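Local coordinates for extracellular solute-binding protein, family 1 (Bifidobacterium longum subsp. infantis, PDB 6FTH), which probably captures human milk oligosaccharides outside the cell and delivers them to an ABC transporter for uptake, at residues K256-L261 with G265-D270. Sequence-based numbering, arbitrary orientation.
Sequences KYYHKL and GLIPAD
L261, near the C-terminal end of helix 249-263, meets L266 and I267 at the Schellman motif that ends the helix; G265 is the C-prime residue, with a positive phi of 72°, L266 is the next, and I267 follows. The chain turns back there, and the amide N of L266 donates to the carbonyl O of L261 at 2.9 Å, with an N-H...O angle of 161°. The same turn brings the side chains of L266 and I267 back against the helix. L266 lays its CB 3.4 Å from L261 O, and its CD1 reaches L261 CD2 at 3.9 Å, the two leucines crossing at about a right angle. I267 extends its CG1 branch, CD1 anti to CA (chi2 174°), which carries the terminal methyl out to both L261 and Y258. Its CD1 lies 3.9 Å from L261 CB. Around this apolar cluster, L180 of helix 173-185 touches L261, while M199 of strand 197-199 touches both Y258 and I267. L266 also pairs with M199 through the backbone, joining the loop after the helix to that edge strand of a four-stranded mixed sheet. The Y258 hydroxyl is hydrogen-bonded to the carbonyl O of P213. The Y258 ring offers an edge to I267: CD1 of I267 sits near the ring plane, 3.5 Å from Y258 CD1 and 3.8 Å from Y258 CE1.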
loop_
_atom_site.group_PDB
_atom_site.type_symbol
_atom_site.label_atom_id
_atom_site.label_comp_id
_atom_site.label_asym_id
_atom_site.label_seq_id
_atom_site.Cartn_x
_atom_site.Cartn_y
_atom_site.Cartn_z
ATOM N N LYS A 256 -17.138 15.141 -11.764
ATOM C CA LYS A 256 -17.827 16.420 -11.897
ATOM C C LYS A 256 -17.547 17.318 -10.695
ATOM O O LYS A 256 -17.383 18.534 -10.851
ATOM C CB LYS A 256 -19.321 16.192 -12.084
ATOM C CG LYS A 256 -19.662 15.637 -13.466
ATOM C CD LYS A 256 -21.170 15.511 -13.660
ATOM C CE LYS A 256 -21.793 16.833 -14.069
ATOM N NZ LYS A 256 -23.210 16.656 -14.491
ATOM N N TYR A 257 -17.486 16.734 -9.493
ATOM C CA TYR A 257 -17.180 17.517 -8.296
ATOM C C TYR A 257 -15.789 18.105 -8.395
ATOM O O TYR A 257 -15.593 19.304 -8.136
ATOM C CB TYR A 257 -17.334 16.644 -7.046
ATOM C CG TYR A 257 -17.088 17.353 -5.728
ATOM C CD1 TYR A 257 -17.939 18.349 -5.283
ATOM C CD2 TYR A 257 -16.034 16.990 -4.924
ATOM C CE1 TYR A 257 -17.720 18.985 -4.078
ATOM C CE2 TYR A 257 -15.816 17.610 -3.718
ATOM C CZ TYR A 257 -16.670 18.586 -3.298
ATOM O OH TYR A 257 -16.441 19.206 -2.089
ATOM N N TYR A 258 -14.804 17.275 -8.766
ATOM C CA TYR A 258 -13.443 17.788 -8.936
ATOM C C TYR A 258 -13.400 18.873 -9.995
ATOM O O TYR A 258 -12.686 19.869 -9.835
ATOM C CB TYR A 258 -12.454 16.687 -9.278
ATOM C CG TYR A 258 -11.898 15.974 -8.052
ATOM C CD1 TYR A 258 -11.290 16.686 -7.015
ATOM C CD2 TYR A 258 -11.990 14.592 -7.921
ATOM C CE1 TYR A 258 -10.767 16.031 -5.902
ATOM C CE2 TYR A 258 -11.482 13.944 -6.816
ATOM C CZ TYR A 258 -10.875 14.660 -5.807
ATOM O OH TYR A 258 -10.350 14.021 -4.719
ATOM N N HIS A 259 -14.155 18.715 -11.083
ATOM C CA HIS A 259 -14.106 19.771 -12.096
ATOM C C HIS A 259 -14.680 21.075 -11.555
ATOM O O HIS A 259 -14.158 22.157 -11.850
ATOM C CB HIS A 259 -14.819 19.366 -13.379
ATOM C CG HIS A 259 -14.816 20.454 -14.405
ATOM N ND1 HIS A 259 -13.650 21.000 -14.891
ATOM C CD2 HIS A 259 -15.826 21.149 -14.977
ATOM C CE1 HIS A 259 -13.944 21.967 -15.746
ATOM N NE2 HIS A 259 -15.257 22.076 -15.812
ATOM N N LYS A 260 -15.731 20.993 -10.745
ATOM C CA LYS A 260 -16.273 22.186 -10.123
ATOM C C LYS A 260 -15.213 22.855 -9.262
ATOM O O LYS A 260 -14.948 24.054 -9.395
ATOM C CB LYS A 260 -17.509 21.829 -9.295
ATOM C CG LYS A 260 -18.211 23.060 -8.696
ATOM C CD LYS A 260 -19.397 22.693 -7.812
ATOM C CE LYS A 260 -20.222 23.950 -7.474
ATOM N NZ LYS A 260 -21.218 23.725 -6.391
ATOM N N LEU A 261 -14.560 22.076 -8.402
ATOM C CA LEU A 261 -13.515 22.618 -7.543
ATOM C C LEU A 261 -12.392 23.243 -8.360
ATOM O O LEU A 261 -11.926 24.350 -8.052
ATOM C CB LEU A 261 -12.950 21.519 -6.653
ATOM C CG LEU A 261 -13.900 20.859 -5.642
ATOM C CD1 LEU A 261 -13.123 19.961 -4.647
ATOM C CD2 LEU A 261 -14.758 21.834 -4.889
ATOM N N GLY A 265 -10.862 27.379 -8.868
ATOM C CA GLY A 265 -9.560 27.695 -8.336
ATOM C C GLY A 265 -9.278 27.092 -6.984
ATOM O O GLY A 265 -8.419 27.605 -6.251
ATOM N N LEU A 266 -9.972 26.011 -6.615
ATOM C CA LEU A 266 -9.781 25.403 -5.306
ATOM C C LEU A 266 -8.776 24.262 -5.307
ATOM O O LEU A 266 -8.377 23.801 -4.229
ATOM C CB LEU A 266 -11.120 24.933 -4.766
ATOM C CG LEU A 266 -12.222 26.006 -4.766
ATOM C CD1 LEU A 266 -13.576 25.472 -4.369
ATOM C CD2 LEU A 266 -11.855 27.177 -3.847
ATOM N N ILE A 267 -8.370 23.805 -6.485
ATOM C CA ILE A 267 -7.310 22.833 -6.713
ATOM C C ILE A 267 -6.390 23.436 -7.771
ATOM O O ILE A 267 -6.895 24.111 -8.675
ATOM C CB ILE A 267 -7.923 21.504 -7.188
ATOM C CG1 ILE A 267 -8.707 20.873 -6.037
ATOM C CG2 ILE A 267 -6.855 20.590 -7.757
ATOM C CD1 ILE A 267 -9.509 19.616 -6.390
ATOM N N PRO A 268 -5.067 23.216 -7.732
ATOM C CA PRO A 268 -4.196 23.861 -8.735
ATOM C C PRO A 268 -4.576 23.467 -10.152
ATOM O O PRO A 268 -4.838 22.297 -10.447
ATOM C CB PRO A 268 -2.800 23.361 -8.363
ATOM C CG PRO A 268 -2.890 23.095 -6.874
ATOM C CD PRO A 268 -4.275 22.515 -6.705
ATOM N N ALA A 269 -4.600 24.470 -11.038
ATOM C CA ALA A 269 -4.986 24.234 -12.424
ATOM C C ALA A 269 -4.059 23.241 -13.117
ATOM O O ALA A 269 -4.495 22.532 -14.026
ATOM C CB ALA A 269 -5.003 25.559 -13.191
ATOM N N ASP A 270 -2.792 23.155 -12.702
ATOM C CA ASP A 270 -1.842 22.231 -13.311
ATOM C C ASP A 270 -1.682 20.938 -12.518
ATOM O O ASP A 270 -0.657 20.258 -12.639
ATOM C CB ASP A 270 -0.491 22.920 -13.536
ATOM C CG ASP A 270 0.174 23.360 -12.261
ATOM O OD1 ASP A 270 -0.508 23.463 -11.228
ATOM O OD2 ASP A 270 1.402 23.631 -12.300
#